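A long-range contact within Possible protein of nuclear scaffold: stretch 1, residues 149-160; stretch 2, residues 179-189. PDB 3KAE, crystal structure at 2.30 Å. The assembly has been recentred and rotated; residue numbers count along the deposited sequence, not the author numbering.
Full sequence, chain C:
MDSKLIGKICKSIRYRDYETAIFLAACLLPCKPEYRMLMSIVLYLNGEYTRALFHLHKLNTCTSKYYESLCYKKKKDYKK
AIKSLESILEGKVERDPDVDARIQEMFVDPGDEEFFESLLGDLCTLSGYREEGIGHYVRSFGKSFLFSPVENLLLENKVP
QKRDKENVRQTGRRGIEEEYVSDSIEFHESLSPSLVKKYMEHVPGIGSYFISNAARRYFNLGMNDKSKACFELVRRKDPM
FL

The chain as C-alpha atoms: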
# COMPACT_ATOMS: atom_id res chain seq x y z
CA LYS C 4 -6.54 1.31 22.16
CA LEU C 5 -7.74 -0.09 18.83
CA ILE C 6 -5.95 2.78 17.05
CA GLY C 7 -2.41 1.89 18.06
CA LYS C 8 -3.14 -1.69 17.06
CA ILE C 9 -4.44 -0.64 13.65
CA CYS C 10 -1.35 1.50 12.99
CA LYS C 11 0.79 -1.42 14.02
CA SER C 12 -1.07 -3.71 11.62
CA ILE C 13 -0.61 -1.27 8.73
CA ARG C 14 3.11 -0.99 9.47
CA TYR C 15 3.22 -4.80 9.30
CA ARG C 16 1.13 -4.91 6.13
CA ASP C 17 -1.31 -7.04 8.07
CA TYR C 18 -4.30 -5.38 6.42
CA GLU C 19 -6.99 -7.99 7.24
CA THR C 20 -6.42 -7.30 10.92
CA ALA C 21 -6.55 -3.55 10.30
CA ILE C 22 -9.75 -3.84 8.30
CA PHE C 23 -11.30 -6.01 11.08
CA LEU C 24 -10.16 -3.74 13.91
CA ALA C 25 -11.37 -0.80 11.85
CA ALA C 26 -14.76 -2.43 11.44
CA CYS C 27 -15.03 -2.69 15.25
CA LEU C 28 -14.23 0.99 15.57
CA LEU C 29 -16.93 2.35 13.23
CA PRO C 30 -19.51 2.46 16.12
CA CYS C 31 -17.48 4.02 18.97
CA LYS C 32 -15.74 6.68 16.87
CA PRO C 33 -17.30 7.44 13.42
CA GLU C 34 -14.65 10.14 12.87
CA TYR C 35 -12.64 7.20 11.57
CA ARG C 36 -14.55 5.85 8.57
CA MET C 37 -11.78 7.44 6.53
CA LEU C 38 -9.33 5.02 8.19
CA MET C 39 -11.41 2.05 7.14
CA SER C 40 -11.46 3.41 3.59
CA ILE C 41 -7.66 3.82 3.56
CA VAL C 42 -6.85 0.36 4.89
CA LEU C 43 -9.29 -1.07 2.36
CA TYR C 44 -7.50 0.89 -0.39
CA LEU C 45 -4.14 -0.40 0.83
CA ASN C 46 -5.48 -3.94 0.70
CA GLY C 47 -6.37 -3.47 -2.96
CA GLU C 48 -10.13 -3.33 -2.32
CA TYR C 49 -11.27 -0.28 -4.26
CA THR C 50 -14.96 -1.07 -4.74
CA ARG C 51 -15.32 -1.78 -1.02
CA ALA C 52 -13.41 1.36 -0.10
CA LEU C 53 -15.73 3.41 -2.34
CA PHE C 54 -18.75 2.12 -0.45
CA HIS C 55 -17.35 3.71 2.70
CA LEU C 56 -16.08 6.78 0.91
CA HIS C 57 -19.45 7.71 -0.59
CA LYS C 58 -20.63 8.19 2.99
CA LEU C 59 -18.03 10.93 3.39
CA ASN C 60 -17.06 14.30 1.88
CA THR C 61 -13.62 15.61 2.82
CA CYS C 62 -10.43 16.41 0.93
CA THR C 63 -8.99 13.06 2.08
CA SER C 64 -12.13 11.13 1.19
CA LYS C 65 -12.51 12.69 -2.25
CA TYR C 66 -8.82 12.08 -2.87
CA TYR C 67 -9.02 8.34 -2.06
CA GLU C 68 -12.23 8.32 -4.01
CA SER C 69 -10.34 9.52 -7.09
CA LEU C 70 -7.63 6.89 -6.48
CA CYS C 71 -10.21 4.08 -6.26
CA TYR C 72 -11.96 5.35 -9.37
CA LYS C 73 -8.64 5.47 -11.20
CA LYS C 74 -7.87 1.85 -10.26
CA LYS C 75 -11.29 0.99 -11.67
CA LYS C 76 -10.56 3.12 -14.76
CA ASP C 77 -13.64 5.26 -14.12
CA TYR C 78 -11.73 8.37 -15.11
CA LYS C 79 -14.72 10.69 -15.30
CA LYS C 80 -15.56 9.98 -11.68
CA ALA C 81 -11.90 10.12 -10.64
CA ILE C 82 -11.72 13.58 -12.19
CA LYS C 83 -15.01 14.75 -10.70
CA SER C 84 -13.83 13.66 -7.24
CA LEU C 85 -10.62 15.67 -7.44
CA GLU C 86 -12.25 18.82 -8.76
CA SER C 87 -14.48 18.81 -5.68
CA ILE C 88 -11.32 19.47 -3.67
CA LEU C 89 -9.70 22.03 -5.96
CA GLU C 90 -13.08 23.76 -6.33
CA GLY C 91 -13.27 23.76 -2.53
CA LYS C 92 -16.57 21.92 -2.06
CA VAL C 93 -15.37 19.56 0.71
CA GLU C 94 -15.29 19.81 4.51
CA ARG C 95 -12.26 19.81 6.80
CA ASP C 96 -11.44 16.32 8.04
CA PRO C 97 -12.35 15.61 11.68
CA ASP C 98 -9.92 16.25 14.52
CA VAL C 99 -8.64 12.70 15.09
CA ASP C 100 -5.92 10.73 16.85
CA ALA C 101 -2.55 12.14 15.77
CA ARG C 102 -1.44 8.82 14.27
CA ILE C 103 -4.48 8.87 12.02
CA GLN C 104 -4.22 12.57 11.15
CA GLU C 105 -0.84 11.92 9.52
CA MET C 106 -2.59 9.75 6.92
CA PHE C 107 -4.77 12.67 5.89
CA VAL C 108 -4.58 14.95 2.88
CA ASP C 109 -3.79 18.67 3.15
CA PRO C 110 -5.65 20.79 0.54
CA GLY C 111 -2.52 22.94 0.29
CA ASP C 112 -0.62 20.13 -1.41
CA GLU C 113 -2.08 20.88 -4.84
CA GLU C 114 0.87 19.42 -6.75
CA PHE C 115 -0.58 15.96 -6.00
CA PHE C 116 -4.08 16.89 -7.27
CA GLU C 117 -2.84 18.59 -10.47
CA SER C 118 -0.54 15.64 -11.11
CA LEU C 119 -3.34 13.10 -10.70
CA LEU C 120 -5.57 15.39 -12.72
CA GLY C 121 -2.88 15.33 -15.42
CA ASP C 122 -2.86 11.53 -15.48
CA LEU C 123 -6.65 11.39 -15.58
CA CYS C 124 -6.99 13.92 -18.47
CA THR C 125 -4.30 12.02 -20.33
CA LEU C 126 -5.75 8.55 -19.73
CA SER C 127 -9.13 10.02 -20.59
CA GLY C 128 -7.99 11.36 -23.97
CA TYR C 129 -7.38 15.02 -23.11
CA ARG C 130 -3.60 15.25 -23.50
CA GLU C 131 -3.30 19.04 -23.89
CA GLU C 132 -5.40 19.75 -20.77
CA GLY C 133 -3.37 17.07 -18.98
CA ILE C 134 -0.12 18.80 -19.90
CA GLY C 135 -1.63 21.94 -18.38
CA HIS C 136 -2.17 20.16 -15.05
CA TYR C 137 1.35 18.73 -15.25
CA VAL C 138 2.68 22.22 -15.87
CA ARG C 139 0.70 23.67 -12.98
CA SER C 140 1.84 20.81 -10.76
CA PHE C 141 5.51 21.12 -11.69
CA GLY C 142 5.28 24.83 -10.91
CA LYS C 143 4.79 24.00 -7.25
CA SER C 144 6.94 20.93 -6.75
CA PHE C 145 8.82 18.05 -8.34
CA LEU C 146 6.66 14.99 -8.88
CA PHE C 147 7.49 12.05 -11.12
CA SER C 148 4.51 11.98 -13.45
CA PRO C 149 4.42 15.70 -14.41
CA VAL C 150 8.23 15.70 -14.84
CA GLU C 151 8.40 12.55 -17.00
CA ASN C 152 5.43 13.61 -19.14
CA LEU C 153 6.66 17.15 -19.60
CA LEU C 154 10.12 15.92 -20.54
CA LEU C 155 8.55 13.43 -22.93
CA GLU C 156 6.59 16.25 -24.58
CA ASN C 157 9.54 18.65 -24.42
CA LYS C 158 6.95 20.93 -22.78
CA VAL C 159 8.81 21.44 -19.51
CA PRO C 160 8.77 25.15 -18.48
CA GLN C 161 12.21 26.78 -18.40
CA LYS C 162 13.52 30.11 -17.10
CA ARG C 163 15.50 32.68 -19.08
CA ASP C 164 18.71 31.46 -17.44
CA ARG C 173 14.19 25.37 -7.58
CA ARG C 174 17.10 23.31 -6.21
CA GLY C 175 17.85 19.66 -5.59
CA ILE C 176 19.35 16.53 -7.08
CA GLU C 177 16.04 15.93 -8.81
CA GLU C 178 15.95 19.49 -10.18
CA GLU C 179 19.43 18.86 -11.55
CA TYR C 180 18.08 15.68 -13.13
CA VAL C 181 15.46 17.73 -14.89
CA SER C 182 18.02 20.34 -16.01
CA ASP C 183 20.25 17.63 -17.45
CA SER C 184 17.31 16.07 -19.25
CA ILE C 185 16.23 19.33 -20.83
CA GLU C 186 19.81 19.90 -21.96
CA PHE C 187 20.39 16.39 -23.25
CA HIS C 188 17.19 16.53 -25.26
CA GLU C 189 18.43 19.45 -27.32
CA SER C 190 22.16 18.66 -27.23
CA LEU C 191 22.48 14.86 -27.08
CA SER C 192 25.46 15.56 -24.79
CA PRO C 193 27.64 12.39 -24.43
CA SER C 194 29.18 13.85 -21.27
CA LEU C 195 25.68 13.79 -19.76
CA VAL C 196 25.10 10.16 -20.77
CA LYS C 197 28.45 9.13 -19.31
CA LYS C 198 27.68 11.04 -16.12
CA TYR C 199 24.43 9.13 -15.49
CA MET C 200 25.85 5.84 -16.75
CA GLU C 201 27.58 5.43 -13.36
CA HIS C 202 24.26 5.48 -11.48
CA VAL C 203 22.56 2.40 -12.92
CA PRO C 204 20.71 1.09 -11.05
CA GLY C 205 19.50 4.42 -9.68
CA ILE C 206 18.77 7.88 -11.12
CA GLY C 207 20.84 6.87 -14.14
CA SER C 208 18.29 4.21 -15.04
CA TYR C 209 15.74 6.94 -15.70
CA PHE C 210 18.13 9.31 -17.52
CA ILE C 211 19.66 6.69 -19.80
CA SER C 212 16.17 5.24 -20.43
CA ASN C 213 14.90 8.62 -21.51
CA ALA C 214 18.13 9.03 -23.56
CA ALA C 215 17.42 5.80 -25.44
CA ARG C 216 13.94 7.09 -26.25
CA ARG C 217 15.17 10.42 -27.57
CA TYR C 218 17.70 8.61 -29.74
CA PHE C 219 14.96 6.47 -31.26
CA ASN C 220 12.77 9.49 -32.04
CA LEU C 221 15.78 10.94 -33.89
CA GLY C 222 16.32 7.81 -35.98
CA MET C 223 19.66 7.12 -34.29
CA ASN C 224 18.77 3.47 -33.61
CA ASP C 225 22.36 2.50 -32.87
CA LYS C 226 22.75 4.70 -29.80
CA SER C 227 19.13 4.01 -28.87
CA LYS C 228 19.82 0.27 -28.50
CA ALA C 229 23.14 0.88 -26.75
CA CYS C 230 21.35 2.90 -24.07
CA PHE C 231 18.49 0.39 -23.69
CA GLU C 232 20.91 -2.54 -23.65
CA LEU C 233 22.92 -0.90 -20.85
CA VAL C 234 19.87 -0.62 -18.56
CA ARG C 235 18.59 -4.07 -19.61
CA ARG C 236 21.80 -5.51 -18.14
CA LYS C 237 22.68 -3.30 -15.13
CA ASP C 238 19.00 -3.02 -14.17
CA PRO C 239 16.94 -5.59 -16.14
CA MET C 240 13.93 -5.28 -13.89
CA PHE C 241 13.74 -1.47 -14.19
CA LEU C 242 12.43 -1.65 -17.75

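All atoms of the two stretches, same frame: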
# COMPACT_ATOMS: atom_id res chain seq x y z
N PRO C 149 4.34 14.44 -13.65
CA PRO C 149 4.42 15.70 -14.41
C PRO C 149 5.81 15.85 -15.08
O PRO C 149 5.90 16.15 -16.28
CB PRO C 149 4.18 16.78 -13.34
CG PRO C 149 3.42 16.08 -12.27
CD PRO C 149 3.94 14.67 -12.25
N VAL C 150 6.87 15.62 -14.31
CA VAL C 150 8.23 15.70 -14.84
C VAL C 150 8.45 14.78 -16.04
O VAL C 150 8.89 15.24 -17.10
CB VAL C 150 9.29 15.43 -13.75
CG1 VAL C 150 10.67 15.29 -14.37
CG2 VAL C 150 9.28 16.56 -12.73
N GLU C 151 8.14 13.49 -15.90
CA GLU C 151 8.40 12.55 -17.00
C GLU C 151 7.57 12.81 -18.25
O GLU C 151 8.03 12.58 -19.38
CB GLU C 151 8.28 11.09 -16.54
CG GLU C 151 9.38 10.69 -15.56
CD GLU C 151 10.78 10.71 -16.21
OE1 GLU C 151 11.08 9.86 -17.08
OE2 GLU C 151 11.60 11.58 -15.84
N ASN C 152 6.34 13.30 -18.05
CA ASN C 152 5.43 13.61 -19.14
C ASN C 152 5.78 14.91 -19.84
O ASN C 152 5.58 15.05 -21.05
CB ASN C 152 3.97 13.66 -18.66
CG ASN C 152 3.36 12.29 -18.55
OD1 ASN C 152 2.89 11.73 -19.54
ND2 ASN C 152 3.37 11.73 -17.35
N LEU C 153 6.25 15.88 -19.06
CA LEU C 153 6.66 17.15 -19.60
C LEU C 153 7.98 17.01 -20.36
O LEU C 153 8.15 17.58 -21.45
CB LEU C 153 6.75 18.21 -18.51
CG LEU C 153 5.37 18.65 -18.01
CD1 LEU C 153 5.50 19.73 -16.93
CD2 LEU C 153 4.51 19.15 -19.17
N LEU C 154 8.90 16.22 -19.82
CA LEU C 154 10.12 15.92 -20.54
C LEU C 154 9.80 15.21 -21.86
O LEU C 154 10.27 15.59 -22.93
CB LEU C 154 11.08 15.09 -19.71
CG LEU C 154 11.72 15.80 -18.51
CD1 LEU C 154 12.65 14.86 -17.78
CD2 LEU C 154 12.45 17.06 -18.93
N LEU C 155 8.98 14.18 -21.76
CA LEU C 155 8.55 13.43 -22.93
C LEU C 155 7.98 14.33 -24.02
O LEU C 155 8.24 14.11 -25.21
CB LEU C 155 7.50 12.39 -22.51
CG LEU C 155 6.85 11.59 -23.63
CD1 LEU C 155 7.88 10.71 -24.28
CD2 LEU C 155 5.69 10.75 -23.09
N GLU C 156 7.23 15.35 -23.62
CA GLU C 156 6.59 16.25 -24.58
C GLU C 156 7.46 17.46 -24.91
O GLU C 156 7.06 18.32 -25.68
CB GLU C 156 5.24 16.74 -24.04
CG GLU C 156 4.20 15.64 -23.82
CD GLU C 156 3.73 15.01 -25.12
OE1 GLU C 156 4.01 15.59 -26.20
OE2 GLU C 156 3.09 13.94 -25.06
N ASN C 157 8.65 17.50 -24.32
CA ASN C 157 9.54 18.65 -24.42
C ASN C 157 8.84 19.93 -23.96
O ASN C 157 9.30 21.03 -24.26
CB ASN C 157 10.05 18.80 -25.86
CG ASN C 157 11.23 19.77 -25.97
OD1 ASN C 157 12.10 19.80 -25.09
ND2 ASN C 157 11.25 20.55 -27.05
N LYS C 158 7.73 19.78 -23.24
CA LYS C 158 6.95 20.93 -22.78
C LYS C 158 7.23 21.34 -21.33
O LYS C 158 6.39 21.96 -20.68
CB LYS C 158 5.45 20.71 -23.02
CG LYS C 158 4.83 21.62 -24.08
CD LYS C 158 4.88 21.00 -25.47
CE LYS C 158 3.93 19.83 -25.58
NZ LYS C 158 4.02 19.14 -26.89
N VAL C 159 8.40 21.00 -20.83
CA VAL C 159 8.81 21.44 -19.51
C VAL C 159 9.14 22.94 -19.54
O VAL C 159 9.85 23.41 -20.42
CB VAL C 159 10.01 20.62 -19.01
CG1 VAL C 159 11.11 20.59 -20.08
CG2 VAL C 159 10.52 21.18 -17.70
N PRO C 160 8.60 23.69 -18.58
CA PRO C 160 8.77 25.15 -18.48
C PRO C 160 10.15 25.54 -17.98
O PRO C 160 10.56 25.09 -16.91
CB PRO C 160 7.72 25.56 -17.44
CG PRO C 160 6.86 24.35 -17.21
CD PRO C 160 7.73 23.17 -17.51
N GLU C 179 18.27 19.04 -10.69
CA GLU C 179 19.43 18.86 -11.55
C GLU C 179 19.17 17.77 -12.59
O GLU C 179 19.64 17.85 -13.72
CB GLU C 179 20.65 18.50 -10.70
CG GLU C 179 21.83 18.00 -11.51
CD GLU C 179 23.05 17.77 -10.64
OE1 GLU C 179 22.96 18.04 -9.43
OE2 GLU C 179 24.08 17.32 -11.19
N TYR C 180 18.40 16.75 -12.21
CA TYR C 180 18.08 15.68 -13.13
C TYR C 180 17.21 16.20 -14.27
O TYR C 180 17.36 15.80 -15.43
CB TYR C 180 17.36 14.54 -12.41
CG TYR C 180 16.52 13.66 -13.31
CD1 TYR C 180 15.19 13.95 -13.54
CD2 TYR C 180 17.07 12.54 -13.93
CE1 TYR C 180 14.41 13.14 -14.36
CE2 TYR C 180 16.30 11.73 -14.76
CZ TYR C 180 14.97 12.04 -14.97
OH TYR C 180 14.21 11.25 -15.78
N VAL C 181 16.31 17.11 -13.91
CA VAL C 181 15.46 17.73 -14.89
C VAL C 181 16.26 18.66 -15.82
O VAL C 181 16.06 18.65 -17.03
CB VAL C 181 14.35 18.55 -14.22
CG1 VAL C 181 13.39 19.10 -15.25
CG2 VAL C 181 13.60 17.69 -13.19
N SER C 182 17.16 19.45 -15.24
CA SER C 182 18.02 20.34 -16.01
C SER C 182 18.82 19.55 -17.04
O SER C 182 18.87 19.92 -18.22
CB SER C 182 18.99 21.07 -15.08
OG SER C 182 18.30 21.72 -14.03
N ASP C 183 19.43 18.46 -16.58
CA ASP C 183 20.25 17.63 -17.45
C ASP C 183 19.44 17.08 -18.59
O ASP C 183 19.90 17.05 -19.75
CB ASP C 183 20.90 16.50 -16.65
CG ASP C 183 21.94 17.00 -15.67
OD1 ASP C 183 22.17 18.23 -15.61
OD2 ASP C 183 22.53 16.17 -14.96
N SER C 184 18.22 16.65 -18.27
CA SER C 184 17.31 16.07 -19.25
C SER C 184 16.93 17.10 -20.31
O SER C 184 16.93 16.81 -21.50
CB SER C 184 16.04 15.52 -18.56
OG SER C 184 16.35 14.50 -17.62
N ILE C 185 16.61 18.30 -19.87
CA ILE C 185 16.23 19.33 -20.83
C ILE C 185 17.43 19.55 -21.77
O ILE C 185 17.29 19.58 -23.00
CB ILE C 185 15.86 20.66 -20.15
CG1 ILE C 185 14.63 20.51 -19.26
CG2 ILE C 185 15.58 21.72 -21.22
CD1 ILE C 185 14.35 21.73 -18.41
N GLU C 186 18.61 19.66 -21.18
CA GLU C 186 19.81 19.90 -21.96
C GLU C 186 20.12 18.76 -22.91
O GLU C 186 20.48 19.00 -24.08
CB GLU C 186 21.01 20.17 -21.06
CG GLU C 186 22.29 20.42 -21.87
CD GLU C 186 23.52 20.59 -21.00
OE1 GLU C 186 23.37 20.86 -19.78
OE2 GLU C 186 24.65 20.47 -21.53
N PHE C 187 20.02 17.52 -22.42
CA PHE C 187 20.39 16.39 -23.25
C PHE C 187 19.45 16.30 -24.43
O PHE C 187 19.86 15.93 -25.54
CB PHE C 187 20.41 15.07 -22.48
CG PHE C 187 20.54 13.87 -23.37
CD1 PHE C 187 19.40 13.22 -23.84
CD2 PHE C 187 21.79 13.43 -23.80
CE1 PHE C 187 19.51 12.13 -24.69
CE2 PHE C 187 21.91 12.34 -24.64
CZ PHE C 187 20.77 11.68 -25.09
N HIS C 188 18.18 16.64 -24.21
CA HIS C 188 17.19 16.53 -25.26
C HIS C 188 17.62 17.33 -26.49
O HIS C 188 17.53 16.87 -27.63
CB HIS C 188 15.83 17.02 -24.80
CG HIS C 188 14.88 17.28 -25.93
ND1 HIS C 188 14.22 16.28 -26.59
CD2 HIS C 188 14.53 18.44 -26.54
CE1 HIS C 188 13.47 16.80 -27.55
NE2 HIS C 188 13.65 18.11 -27.54
N GLU C 189 18.08 18.55 -26.24
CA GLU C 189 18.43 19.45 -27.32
C GLU C 189 19.90 19.38 -27.72
O GLU C 189 20.29 19.93 -28.74
CB GLU C 189 18.03 20.89 -26.97

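Two helical segments lie side by side and run nearly parallel, their N-to-C directions 14° apart and their axes 10.8 Å apart at closest approach; together the stretches bury 420 Å², mostly through apolar side chains. The helices are in register at two points, Val-150 beside Val-181 (CA to CA 7.5 Å) and Leu-154 beside Ile-185 (CA to CA 7.0 Å), one helical turn further on in each.

The principal bump is Leu-154. Its CA-to-CB bond points toward the second helix, and its side chain (chi1 m, chi2 t) enters a hollow walled by Tyr-180, Val-181, Ser-184 and Ile-185, a knob in a four-residue hole. Both methyls of Leu-154 rest on Ser-184, CD1 at 3.5 Å and CD2 at 3.9 Å from its CB; Leu-154 CD1 also reaches Tyr-180 CE1 (4.2 Å), and Leu-154 CD2 reaches Ile-185 CG1 (4.1 Å) and Val-181 CG1 (4.3 Å). Ser-184 suits the floor of the hole because its side chain is small and its hydroxyl is turned back into its own helix, where Ser-184 OG donates a hydrogen bond to Tyr-180 O (2.7 Å). The serine hydroxyl, 3.7 Å from Leu-154 CD1 at its OG, is already satisfied by Tyr-180 O, so it can line an apolar pocket at little cost.

One turn earlier, buried Val-150 also points toward the partner helix. Val-150 CG1 packs 4.0 Å from Val-181 CG2 and 4.3 Å from Tyr-180 CE1, at the edge of the tyrosine ring. Tyr-180 leaves its helix sideways, but its long side chain (chi1 t) reaches across to the first stretch. There Tyr-180 OH donates a hydrogen bond to Glu-151 OE2 (2.6 Å), the sole hydrogen bond across the contact. Glu-151 also starts sideways, and its m, m side chain brings the carboxylate to the hydroxyl; OE1 is bonded elsewhere in the structure.

Beyond Leu-154 the first helix ends in a Schellman motif. Asn-157 has positive phi, and its N bonds back to Leu-154 O (2.9 Å). After this turn the chain brings Val-159 back toward the second helix, where Val-159 CG1 meets Ile-185 CG1 at 3.6 Å and Val-159 CG2 approaches Val-181 CG1 at 4.3 Å. Val-181 and Ile-185 therefore touch both Leu-154 and Val-159, their branched side chains filling the space between helix and loop.

At the far end, the side chain of exposed Asn-157 meets His-188, with Asn-157 OD1 3.1 Å from His-188 CD2. The amide and imidazole pack closely here without a hydrogen bond, so this end is held by contact alone.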